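Local coordinates for protein DUF176 (Nitrosomonas europaea, PDB 2OMO) that is of uncertain function but is probably an oxidoreductase related to the antibiotic biosynthesis monooxygenases, at residues A[76-81]-A[85-90]; A[62-65]-A[71-74]; A[38-43]-A[94-99]. All coordinates share one frame; numbering follows the deposited sequence. Where two conformers were deposited one is given.

Contact 1. Residues A[76-81]-A[85-90]; sequences EAYKTR and AAHKET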
ATOM      1  N   GLU A  76       0.405  -3.318   5.531  1.00 13.99           N
ATOM      2  CA  GLU A  76      -0.283  -3.985   6.636  1.00 14.46           C
ATOM      3  C   GLU A  76      -1.577  -3.196   6.944  1.00 14.35           C
ATOM      4  O   GLU A  76      -1.515  -2.116   7.524  1.00 14.93           O
ATOM      5  CB  GLU A  76       0.656  -3.982   7.842  1.00 14.26           C
ATOM      6  CG  GLU A  76       2.088  -4.436   7.507  1.00 14.43           C
ATOM      7  CD  GLU A  76       3.008  -4.513   8.746  1.00 17.96           C
ATOM      8  OE1 GLU A  76       2.598  -4.115   9.856  1.00 19.98           O
ATOM      9  OE2 GLU A  76       4.174  -4.942   8.577  1.00 18.43           O
ATOM     10  N   ALA A  77      -2.715  -3.751   6.528  1.00 14.47           N
ATOM     11  CA  ALA A  77      -4.021  -3.108   6.572  1.00 14.42           C
ATOM     12  C   ALA A  77      -4.904  -3.933   7.507  1.00 14.62           C
ATOM     13  O   ALA A  77      -4.974  -5.170   7.364  1.00 15.16           O
ATOM     14  CB  ALA A  77      -4.645  -3.084   5.174  1.00 15.03           C
ATOM     15  N   TYR A  78      -5.575  -3.259   8.457  1.00 15.47           N
ATOM     16  CA  TYR A  78      -6.542  -3.928   9.323  1.00 15.63           C
ATOM     17  C   TYR A  78      -7.881  -3.191   9.328  1.00 16.36           C
ATOM     18  O   TYR A  78      -7.955  -1.957   9.073  1.00 14.62           O
ATOM     19  CB  TYR A  78      -6.004  -4.018  10.759  1.00 15.61           C
ATOM     20  CG  TYR A  78      -4.782  -4.898  10.891  1.00 16.04           C
ATOM     21  CD1 TYR A  78      -4.897  -6.212  11.409  1.00 17.46           C
ATOM     22  CD2 TYR A  78      -3.515  -4.431  10.506  1.00 14.16           C
ATOM     23  CE1 TYR A  78      -3.780  -7.053  11.527  1.00 17.76           C
ATOM     24  CE2 TYR A  78      -2.376  -5.275  10.627  1.00 16.64           C
ATOM     25  CZ  TYR A  78      -2.525  -6.567  11.131  1.00 16.54           C
ATOM     26  OH  TYR A  78      -1.400  -7.348  11.226  1.00 17.98           O
ATOM     27  N   LYS A  79      -8.943  -3.937   9.650  1.00 16.84           N
ATOM     28  CA  LYS A  79     -10.266  -3.333   9.844  1.00 18.34           C
ATOM     29  C   LYS A  79     -10.247  -2.183  10.860  1.00 17.24           C
ATOM     30  O   LYS A  79     -10.875  -1.156  10.636  1.00 17.09           O
ATOM     31  CB  LYS A  79     -11.293  -4.389  10.309  1.00 19.21           C
ATOM     32  CG  LYS A  79     -11.627  -5.416   9.207  1.00 21.73           C
ATOM     33  CD  LYS A  79     -12.555  -6.548   9.634  1.00 22.69           C
ATOM     34  CE  LYS A  79     -12.904  -7.438   8.419  1.00 26.59           C
ATOM     35  NZ  LYS A  79     -11.695  -8.124   7.861  1.00 31.27           N
ATOM     36  N   THR A  80      -9.538  -2.370  11.970  1.00 16.87           N
ATOM     37  CA  THR A  80      -9.468  -1.389  13.051  1.00 18.26           C
ATOM     38  C   THR A  80      -8.073  -1.192  13.588  1.00 18.41           C
ATOM     39  O   THR A  80      -7.177  -2.076  13.487  1.00 18.27           O
ATOM     40  CB  THR A  80     -10.357  -1.791  14.280  1.00 18.11           C
ATOM     41  OG1 THR A  80      -9.766  -2.911  14.954  1.00 20.50           O
ATOM     42  CG2 THR A  80     -11.780  -2.108  13.843  1.00 19.51           C
ATOM     43  N   ARG A  81      -7.871  -0.014  14.171  1.00 18.29           N
ATOM     44  CA  ARG A  81      -6.586   0.291  14.774  1.00 19.43           C
ATOM     45  C   ARG A  81      -6.228  -0.736  15.848  1.00 19.76           C
ATOM     46  O   ARG A  81      -5.073  -1.093  16.007  1.00 20.69           O
ATOM     47  CB  ARG A  81      -6.541   1.694  15.416  1.00 20.01           C
ATOM     48  CG  ARG A  81      -5.096   2.001  15.829  1.00 20.81           C
ATOM     49  CD  ARG A  81      -4.858   3.120  16.814  1.00 27.35           C
ATOM     50  NE  ARG A  81      -5.467   4.362  16.417  1.00 26.19           N
ATOM     51  CZ  ARG A  81      -4.855   5.549  16.300  1.00 25.68           C
ATOM     52  NH1 ARG A  81      -3.553   5.718  16.518  1.00 26.37           N
ATOM     53  NH2 ARG A  81      -5.598   6.583  15.973  1.00 23.60           N
ATOM     54  N   ALA A  85      -2.873  -2.904  16.351  1.00 20.05           N
ATOM     55  CA  ALA A  85      -2.115  -2.835  17.606  1.00 19.15           C
ATOM     56  C   ALA A  85      -1.776  -4.222  18.111  1.00 18.49           C
ATOM     57  O   ALA A  85      -0.694  -4.452  18.613  1.00 19.56           O
ATOM     58  CB  ALA A  85      -2.933  -2.097  18.668  1.00 19.71           C
ATOM     59  N   ALA A  86      -2.713  -5.150  17.972  1.00 17.93           N
ATOM     60  CA  ALA A  86      -2.535  -6.527  18.452  1.00 16.89           C
ATOM     61  C   ALA A  86      -1.418  -7.242  17.709  1.00 16.56           C
ATOM     62  O   ALA A  86      -0.783  -8.145  18.242  1.00 15.49           O
ATOM     63  CB  ALA A  86      -3.811  -7.297  18.298  1.00 16.40           C
ATOM     64  N   HIS A  87      -1.212  -6.863  16.447  1.00 16.48           N
ATOM     65  CA  HIS A  87      -0.169  -7.494  15.650  1.00 16.83           C
ATOM     66  C   HIS A  87       1.194  -7.475  16.340  1.00 17.12           C
ATOM     67  O   HIS A  87       1.939  -8.434  16.237  1.00 17.10           O
ATOM     68  CB  HIS A  87      -0.031  -6.797  14.292  1.00 16.66           C
ATOM     69  CG  HIS A  87       1.126  -7.273  13.463  1.00 15.21           C
ATOM     70  ND1 HIS A  87       1.164  -8.512  12.869  1.00 16.93           N
ATOM     71  CD2 HIS A  87       2.254  -6.633  13.057  1.00 18.46           C
ATOM     72  CE1 HIS A  87       2.295  -8.653  12.199  1.00 18.03           C
ATOM     73  NE2 HIS A  87       2.971  -7.519  12.282  1.00 17.68           N
ATOM     74  N   LYS A  88       1.539  -6.385  17.017  1.00 17.20           N
ATOM     75  CA  LYS A  88       2.886  -6.251  17.569  1.00 19.06           C
ATOM     76  C   LYS A  88       3.088  -7.090  18.839  1.00 19.13           C
ATOM     77  O   LYS A  88       4.209  -7.195  19.354  1.00 18.69           O
ATOM     78  CB  LYS A  88       3.261  -4.778  17.786  1.00 20.31           C
ATOM     79  CG  LYS A  88       3.494  -4.023  16.455  1.00 25.84           C
ATOM     80  CD  LYS A  88       4.380  -2.766  16.651  1.00 31.56           C
ATOM     81  CE  LYS A  88       4.120  -1.693  15.591  1.00 34.43           C
ATOM     82  NZ  LYS A  88       5.180  -0.597  15.596  1.00 33.79           N
ATOM     83  N   GLU A  89       1.996  -7.726  19.264  1.00 18.73           N
ATOM     84  CA  GLU A  89       1.928  -8.579  20.450  0.50 19.32           C
ATOM     85  C   GLU A  89       2.142 -10.049  20.091  1.00 18.98           C
ATOM     86  O   GLU A  89       2.404 -10.898  20.964  1.00 19.28           O
ATOM     87  CB  GLU A  89       0.556  -8.434  21.125  0.50 19.57           C
ATOM     88  CG  GLU A  89       0.391  -7.233  22.045  0.50 21.88           C
ATOM     89  CD  GLU A  89      -0.736  -7.440  23.053  0.50 24.34           C
ATOM     90  OE1 GLU A  89      -0.439  -7.764  24.231  0.50 25.62           O
ATOM     91  OE2 GLU A  89      -1.920  -7.302  22.663  0.50 26.18           O
ATOM     92  N   THR A  90       2.013 -10.362  18.809  1.00 17.65           N
ATOM     93  CA  THR A  90       2.023 -11.753  18.379  1.00 16.70           C
ATOM     94  C   THR A  90       3.448 -12.322  18.404  1.00 17.06           C
ATOM     95  O   THR A  90       4.440 -11.565  18.235  1.00 15.39           O
ATOM     96  CB  THR A  90       1.373 -11.927  16.976  1.00 15.92           C
ATOM     97  OG1 THR A  90       2.242 -11.392  15.973  1.00 15.26           O
ATOM     98  CG2 THR A  90       0.040 -11.196  16.907  1.00 14.19           C
TER
HETATM   99  O   HOH W   1       5.391  -6.857  10.776  1.00 24.37           O
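The imidazole of His-87 meets the phenol of Tyr-78 and the carboxylate of Glu-76, both of which reach it obliquely, while a water sits at its edge, in the ring plane, 2.9 Å from His-87 NE2. That water also donates to Glu-76 OE2, 3.2 Å away, and so ties the carboxylate to the imidazole; the carboxylate and imidazole planes stand 71° apart. Tyr-78 OH lies 3.4 Å from His-87 CB and 3.3 Å from His-87 ND1. The hydroxyl and ND1 are each hydrogen-bonded to the carboxylate of Glu-54, at OE1 and OE2 respectively; with a water on its other nitrogen, the buried imidazole is held in its rotation. His-87 has CG anti to the backbone N (chi1 173°), which carries the ring in among its acidic partners, and Phe-60 and Tyr-93 meet it with their own rings. Farther along, Ala-85 N donates to Arg-81 O at 2.9 Å, the first turn of the helix, and the Ala-85 methyl packs against the same oxygen. Thr-80 N-caps this helix, and Thr-90 the next. The whole is a strand-to-helix connection of the ferredoxin-like alpha+beta fold known from this monooxygenase family.

Contact 2. Residues A[62-65]-A[71-74]; sequences ILQS and RFVL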
ATOM      1  N   ILE A  62       3.387  -8.517   0.920  1.00 10.93           N
ATOM      2  CA  ILE A  62       4.856  -8.366   0.994  1.00 11.84           C
ATOM      3  C   ILE A  62       5.345  -8.058  -0.415  1.00 11.71           C
ATOM      4  O   ILE A  62       5.196  -8.902  -1.322  1.00 12.67           O
ATOM      5  CB  ILE A  62       5.569  -9.636   1.503  1.00 10.27           C
ATOM      6  CG1 ILE A  62       4.961 -10.128   2.838  1.00 10.02           C
ATOM      7  CG2 ILE A  62       7.092  -9.378   1.646  1.00 13.27           C
ATOM      8  CD1 ILE A  62       4.833  -9.043   3.897  1.00 15.55           C
ATOM      9  N   LEU A  63       5.996  -6.905  -0.559  1.00 12.52           N
ATOM     10  CA  LEU A  63       6.374  -6.371  -1.882  1.00 11.31           C
ATOM     11  C   LEU A  63       7.865  -6.167  -1.993  1.00 12.48           C
ATOM     12  O   LEU A  63       8.519  -5.796  -0.978  1.00 12.79           O
ATOM     13  CB  LEU A  63       5.697  -5.041  -2.141  1.00 11.74           C
ATOM     14  CG  LEU A  63       4.189  -4.963  -1.799  1.00 11.63           C
ATOM     15  CD1 LEU A  63       3.693  -3.495  -2.001  1.00 14.84           C
ATOM     16  CD2 LEU A  63       3.357  -5.928  -2.638  1.00 14.69           C
ATOM     17  N   GLN A  64       8.381  -6.410  -3.201  1.00 12.89           N
ATOM     18  CA  GLN A  64       9.805  -6.175  -3.481  1.00 13.50           C
ATOM     19  C   GLN A  64       9.903  -5.186  -4.648  1.00 13.79           C
ATOM     20  O   GLN A  64       9.199  -5.332  -5.640  1.00 14.41           O
ATOM     21  CB  GLN A  64      10.487  -7.482  -3.808  1.00 15.30           C
ATOM     22  CG  GLN A  64      12.007  -7.342  -4.060  1.00 16.59           C
ATOM     23  CD  GLN A  64      12.626  -8.700  -4.228  1.00 17.23           C
ATOM     24  OE1 GLN A  64      11.989  -9.605  -4.810  1.00 15.77           O
ATOM     25  NE2 GLN A  64      13.879  -8.863  -3.759  1.00 14.25           N
ATOM     26  N   SER A  65      10.710  -4.149  -4.470  1.00 14.80           N
ATOM     27  CA  SER A  65      10.781  -3.061  -5.459  1.00 15.42           C
ATOM     28  C   SER A  65      11.259  -3.645  -6.777  1.00 16.45           C
ATOM     29  O   SER A  65      12.194  -4.470  -6.797  1.00 16.06           O
ATOM     30  CB  SER A  65      11.714  -1.924  -5.007  1.00 16.57           C
ATOM     31  OG  SER A  65      12.178  -1.199  -6.142  1.00 17.87           O
ATOM     32  N   ARG A  71      14.962  -3.421  -1.633  1.00 16.78           N
ATOM     33  CA  ARG A  71      13.943  -2.545  -1.100  1.00 16.59           C
ATOM     34  C   ARG A  71      12.631  -3.275  -1.034  1.00 15.33           C
ATOM     35  O   ARG A  71      12.145  -3.795  -2.049  1.00 15.66           O
ATOM     36  CB  ARG A  71      13.822  -1.237  -1.890  1.00 17.26           C
ATOM     37  CG  ARG A  71      15.164  -0.493  -2.070  1.00 21.77           C
ATOM     38  CD  ARG A  71      15.862  -0.447  -0.786  1.00 26.01           C
ATOM     39  NE  ARG A  71      17.130   0.265  -0.856  1.00 32.56           N
ATOM     40  CZ  ARG A  71      17.226   1.551  -0.576  1.00 34.30           C
ATOM     41  NH1 ARG A  71      16.126   2.205  -0.248  1.00 36.19           N
ATOM     42  NH2 ARG A  71      18.397   2.175  -0.622  1.00 36.74           N
ATOM     43  N   PHE A  72      12.099  -3.360   0.182  1.00 14.36           N
ATOM     44  CA  PHE A  72      10.808  -4.043   0.412  1.00 13.25           C
ATOM     45  C   PHE A  72       9.774  -3.153   1.048  1.00 13.59           C
ATOM     46  O   PHE A  72      10.102  -2.189   1.773  1.00 13.97           O
ATOM     47  CB  PHE A  72      11.000  -5.272   1.334  1.00 13.93           C
ATOM     48  CG  PHE A  72      11.872  -6.340   0.730  1.00 15.15           C
ATOM     49  CD1 PHE A  72      11.292  -7.397   0.015  1.00 15.36           C
ATOM     50  CD2 PHE A  72      13.280  -6.255   0.816  1.00 17.57           C
ATOM     51  CE1 PHE A  72      12.130  -8.410  -0.575  1.00 17.12           C
ATOM     52  CE2 PHE A  72      14.119  -7.258   0.245  1.00 19.47           C
ATOM     53  CZ  PHE A  72      13.522  -8.337  -0.457  1.00 17.35           C
ATOM     54  N   VAL A  73       8.519  -3.527   0.851  1.00 13.99           N
ATOM     55  CA  VAL A  73       7.382  -2.868   1.556  1.00 14.63           C
ATOM     56  C   VAL A  73       6.489  -3.954   2.163  1.00 14.70           C
ATOM     57  O   VAL A  73       6.176  -4.958   1.481  1.00 14.04           O
ATOM     58  CB  VAL A  73       6.536  -2.027   0.591  1.00 15.28           C
ATOM     59  CG1 VAL A  73       5.101  -1.725   1.187  1.00 15.33           C
ATOM     60  CG2 VAL A  73       7.275  -0.736   0.215  1.00 16.17           C
ATOM     61  N   LEU A  74       6.122  -3.793   3.435  1.00 13.64           N
ATOM     62  CA  LEU A  74       5.029  -4.554   4.030  1.00 14.37           C
ATOM     63  C   LEU A  74       3.814  -3.615   4.111  1.00 14.27           C
ATOM     64  O   LEU A  74       3.849  -2.601   4.799  1.00 13.64           O
ATOM     65  CB  LEU A  74       5.369  -5.046   5.455  1.00 14.31           C
ATOM     66  CG  LEU A  74       6.597  -5.999   5.531  1.00 17.37           C
ATOM     67  CD1 LEU A  74       7.934  -5.227   5.509  1.00 22.04           C
ATOM     68  CD2 LEU A  74       6.555  -6.970   6.767  1.00 17.03           C
TER
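Leu-63 and Val-73 form the central hydrogen-bonded pair of an antiparallel beta hairpin, strands 57-65 and 71-78. Backbone bonds come first: Leu-63 N donates to Val-73 O at 2.8 Å, the return bond from Val-73 N to Leu-63 O measures 2.9 Å, and Ser-65 N reaches Arg-71 O at 2.8 Å. The return bond arrives 36° out of the carbonyl plane, and Phe-72 CA adds a CH...O contact to the same oxygen. Apolar packing divides between the two faces of the sheet. Branched Leu-63 and Val-73 lie side by side on one, where Tyr-113 of the second subunit packs on both; on the other, Ile-62 CD1 rests 3.9 Å from Leu-74 CG, against helix 37-51, where Thr-44 and His-48 touch Ile-62. Residues 62-65 also pair with a strand of that subunit, continuing the sheet across the dimer. The polar-aromatic contact is Gln-64 with Phe-72. Gln-64 keeps an extended chain, CG anti to the backbone N (chi1 -178°), so its methylenes run along the phenyl ring, and the plane of the amide, which donates to Pro-69 O, is turned 24° from that of the ring, with Gln-64 NE2 3.4 Å from Phe-72 CZ.

Contact 3. Residues A[38-43]-A[94-99]; sequences EAFKEA and LTWRDT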
ATOM      1  N   GLU A  38      17.291 -12.800   0.344  1.00 16.82           N
ATOM      2  CA  GLU A  38      16.564 -14.107   0.337  1.00 16.93           C
ATOM      3  C   GLU A  38      16.216 -14.456   1.769  1.00 15.25           C
ATOM      4  O   GLU A  38      15.124 -14.928   2.039  1.00 15.09           O
ATOM      5  CB  GLU A  38      17.363 -15.232  -0.339  1.00 17.07           C
ATOM      6  CG  GLU A  38      17.848 -14.869  -1.772  1.00 21.04           C
ATOM      7  CD  GLU A  38      16.820 -14.087  -2.551  1.00 29.24           C
ATOM      8  OE1 GLU A  38      15.751 -14.658  -2.850  1.00 28.99           O
ATOM      9  OE2 GLU A  38      17.078 -12.881  -2.870  1.00 36.84           O
ATOM     10  N   ALA A  39      17.150 -14.191   2.691  1.00 14.36           N
ATOM     11  CA  ALA A  39      16.923 -14.457   4.099  1.00 13.59           C
ATOM     12  C   ALA A  39      15.733 -13.612   4.574  1.00 14.65           C
ATOM     13  O   ALA A  39      14.838 -14.100   5.289  1.00 13.90           O
ATOM     14  CB  ALA A  39      18.176 -14.140   4.915  1.00 13.05           C
ATOM     15  N   PHE A  40      15.716 -12.349   4.157  1.00 14.58           N
ATOM     16  CA  PHE A  40      14.646 -11.465   4.590  1.00 14.11           C
ATOM     17  C   PHE A  40      13.281 -11.903   4.030  1.00 14.64           C
ATOM     18  O   PHE A  40      12.285 -11.900   4.786  1.00 13.69           O
ATOM     19  CB  PHE A  40      14.930 -10.032   4.193  1.00 14.93           C
ATOM     20  CG  PHE A  40      13.817  -9.061   4.581  1.00 13.50           C
ATOM     21  CD1 PHE A  40      13.743  -8.582   5.881  1.00 16.15           C
ATOM     22  CD2 PHE A  40      12.893  -8.620   3.640  1.00 14.68           C
ATOM     23  CE1 PHE A  40      12.745  -7.637   6.262  1.00 15.33           C
ATOM     24  CE2 PHE A  40      11.899  -7.697   4.007  1.00 16.38           C
ATOM     25  CZ  PHE A  40      11.827  -7.229   5.324  1.00 13.37           C
ATOM     26  N   LYS A  41      13.238 -12.322   2.750  1.00 13.75           N
ATOM     27  CA  LYS A  41      11.999 -12.822   2.140  1.00 15.76           C
ATOM     28  C   LYS A  41      11.442 -14.014   2.879  1.00 14.15           C
ATOM     29  O   LYS A  41      10.234 -14.130   3.099  1.00 12.97           O
ATOM     30  CB  LYS A  41      12.190 -13.184   0.653  1.00 15.89           C
ATOM     31  CG  LYS A  41      12.539 -11.960  -0.199  1.00 17.47           C
ATOM     32  CD  LYS A  41      12.558 -12.253  -1.710  1.00 19.89           C
ATOM     33  CE  LYS A  41      13.257 -13.502  -2.099  1.00 27.60           C
ATOM     34  NZ  LYS A  41      13.310 -13.583  -3.590  1.00 30.67           N
ATOM     35  N   GLU A  42      12.340 -14.917   3.283  1.00 12.47           N
ATOM     36  CA  GLU A  42      11.893 -16.146   3.904  1.00 13.08           C
ATOM     37  C   GLU A  42      11.296 -15.856   5.291  1.00 12.05           C
ATOM     38  O   GLU A  42      10.272 -16.411   5.666  1.00 11.99           O
ATOM     39  CB  GLU A  42      13.085 -17.113   3.975  1.00 12.23           C
ATOM     40  CG  GLU A  42      12.953 -18.312   4.880  1.00 13.94           C
ATOM     41  CD  GLU A  42      14.237 -19.177   4.747  1.00 12.82           C
ATOM     42  OE1 GLU A  42      15.350 -18.627   4.961  1.00 16.25           O
ATOM     43  OE2 GLU A  42      14.118 -20.360   4.393  1.00 16.46           O
ATOM     44  N   ALA A  43      11.979 -15.013   6.054  1.00 12.88           N
ATOM     45  CA  ALA A  43      11.517 -14.617   7.386  1.00 12.44           C
ATOM     46  C   ALA A  43      10.180 -13.869   7.270  1.00 12.32           C
ATOM     47  O   ALA A  43       9.265 -14.094   8.066  1.00 11.81           O
ATOM     48  CB  ALA A  43      12.586 -13.756   8.093  1.00 14.01           C
ATOM     49  N   LEU A  94       7.143 -10.794  16.842  1.00 17.32           N
ATOM     50  CA  LEU A  94       8.311 -10.703  17.709  1.00 18.63           C
ATOM     51  C   LEU A  94       9.463 -11.527  17.157  1.00 18.44           C
ATOM     52  O   LEU A  94      10.616 -11.071  17.167  1.00 19.07           O
ATOM     53  CB  LEU A  94       7.949 -11.126  19.150  1.00 18.23           C
ATOM     54  CG  LEU A  94       6.893 -10.195  19.821  1.00 20.81           C
ATOM     55  CD1 LEU A  94       6.300 -10.840  21.086  1.00 21.70           C
ATOM     56  CD2 LEU A  94       7.383  -8.757  20.110  1.00 24.23           C
ATOM     57  N   THR A  95       9.153 -12.726  16.662  1.00 18.43           N
ATOM     58  CA  THR A  95      10.135 -13.570  15.982  1.00 18.78           C
ATOM     59  C   THR A  95      10.748 -12.881  14.748  1.00 19.52           C
ATOM     60  O   THR A  95      11.965 -12.849  14.586  1.00 19.81           O
ATOM     61  CB  THR A  95       9.507 -14.932  15.596  1.00 19.80           C
ATOM     62  OG1 THR A  95       9.185 -15.658  16.797  1.00 18.35           O
ATOM     63  CG2 THR A  95      10.468 -15.760  14.742  1.00 19.30           C
ATOM     64  N   TRP A  96       9.883 -12.355  13.884  1.00 18.16           N
ATOM     65  CA  TRP A  96      10.292 -11.658  12.694  1.00 18.46           C
ATOM     66  C   TRP A  96      11.213 -10.485  13.067  1.00 18.34           C
ATOM     67  O   TRP A  96      12.326 -10.384  12.549  1.00 18.60           O
ATOM     68  CB  TRP A  96       9.044 -11.206  11.919  1.00 17.66           C
ATOM     69  CG  TRP A  96       9.359 -10.385  10.721  1.00 18.35           C
ATOM     70  CD1 TRP A  96       9.633 -10.850   9.456  1.00 19.36           C
ATOM     71  CD2 TRP A  96       9.444  -8.964  10.666  1.00 18.45           C
ATOM     72  NE1 TRP A  96       9.862  -9.776   8.611  1.00 17.42           N
ATOM     73  CE2 TRP A  96       9.783  -8.612   9.342  1.00 19.16           C
ATOM     74  CE3 TRP A  96       9.280  -7.944  11.617  1.00 20.16           C
ATOM     75  CZ2 TRP A  96       9.924  -7.269   8.934  1.00 17.88           C
ATOM     76  CZ3 TRP A  96       9.417  -6.607  11.214  1.00 20.59           C
ATOM     77  CH2 TRP A  96       9.735  -6.284   9.884  1.00 19.22           C
ATOM     78  N   ARG A  97      10.754  -9.616  13.971  1.00 17.80           N
ATOM     79  CA  ARG A  97      11.493  -8.428  14.369  1.00 18.53           C
ATOM     80  C   ARG A  97      12.909  -8.787  14.853  1.00 18.16           C
ATOM     81  O   ARG A  97      13.885  -8.208  14.387  1.00 17.68           O
ATOM     82  CB  ARG A  97      10.733  -7.666  15.469  1.00 18.93           C
ATOM     83  CG  ARG A  97      11.368  -6.360  15.906  1.00 23.99           C
ATOM     84  CD  ARG A  97      10.795  -5.959  17.253  1.00 27.94           C
ATOM     85  NE  ARG A  97      11.196  -6.951  18.257  1.00 28.93           N
ATOM     86  CZ  ARG A  97      10.796  -6.974  19.534  1.00 31.95           C
ATOM     87  NH1 ARG A  97       9.943  -6.060  19.988  1.00 32.44           N
ATOM     88  NH2 ARG A  97      11.253  -7.916  20.362  1.00 28.99           N
ATOM     89  N   ASP A  98      13.004  -9.755  15.761  1.00 17.73           N
ATOM     90  CA  ASP A  98      14.320 -10.221  16.242  1.00 19.73           C
ATOM     91  C   ASP A  98      15.170 -10.830  15.126  1.00 19.93           C
ATOM     92  O   ASP A  98      16.382 -10.615  15.087  1.00 20.61           O
ATOM     93  CB  ASP A  98      14.158 -11.232  17.368  1.00 19.84           C
ATOM     94  CG  ASP A  98      13.573 -10.628  18.610  1.00 23.57           C
ATOM     95  OD1 ASP A  98      13.354  -9.388  18.646  1.00 28.10           O
ATOM     96  OD2 ASP A  98      13.349 -11.401  19.574  1.00 26.52           O
ATOM     97  N   THR A  99      14.539 -11.585  14.235  1.00 18.65           N
ATOM     98  CA  THR A  99      15.250 -12.278  13.154  1.00 18.93           C
ATOM     99  C   THR A  99      15.890 -11.336  12.115  1.00 17.02           C
ATOM    100  O   THR A  99      17.086 -11.516  11.731  1.00 16.96           O
ATOM    101  CB  THR A  99      14.333 -13.320  12.495  1.00 19.00           C
ATOM    102  OG1 THR A  99      13.906 -14.254  13.496  1.00 22.62           O
ATOM    103  CG2 THR A  99      15.055 -14.121  11.393  1.00 22.04           C
TER
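Trp-96 is the first residue of 94-99 to reach helix 37-51, and it does so with two parts of its indole. At the five-membered end, Trp-96 CD1 lies 3.5 Å from Ala-43 O, with the carbonyl carbon in the ring plane at the edge: a flat hydrocarbon rim set against a helix carbonyl. The indole N-H beside it, NE1, is hydrogen-bonded to Thr-44 OG1, so the one polar atom of this buried side chain is satisfied by the neighbouring helix. At the six-membered end, Trp-96 CZ2 comes 3.9 Å from Phe-40 CE1. The two rings meet obliquely, the phenyl plane at 60° to the five-membered ring. Both side chains carry CG anti to the backbone N (chi1 176° for Trp-96), which sends each ring off its helix toward the sheet, where Leu-74 packs on the indole and Phe-72 meets the phenyl.

The segments run antiparallel, 170° between their directions and 10.6 Å between axes, as two of the helices that pack with the antiparallel sheet in this ferredoxin-like alpha+beta fold. Ala-43, with only a methyl, stands where the backbones come closest, its CA 6.2 Å from Trp-96 CA, while the two aromatics meet each other beside it.

Next along the helix, Arg-97 and Asp-98 are turned to solvent and pair with each other: Arg-97 NE and NH2 both donate to Asp-98 OD1, NH2 at 3.1 Å, from the same face of the carboxylate. Thr-99 then returns to the interface, its methyl CG2 packing 4.1 Å from Ala-43 CB. Its hydroxyl is spent within its own helix, OG1 donating to Thr-95 O at 2.6 Å, so it is the methyl that faces Ala-43. Thr-95 O also accepts from the Thr-99 backbone N, the two donors arriving from opposite faces of its plane.

How the contacts relate
Contact 2 is the most buried of the three, with five of its eight touching residues buried; contacts 1 and 3 each mix covered and more open residues. Contacts 1 and 2 both use strand 71-78, on opposite sides of the chain's centre, while contact 3 joins helices 37-51 and 91-100. Their chemistry follows: backbone hydrogen bonds and branched apolar chains in the sheet, a water-linked polar cluster where strand gives way to helix, and aromatic packing between helices. Contacts 2 and 3 touch directly, Phe-72 CG lying 3.5 Å from Phe-40 CE2, so the aromatic packing of contact 3 continues onto the sheet. Contact 1 meets contact 3 more lightly, through Leu-94 against the backbone of residues 88-89.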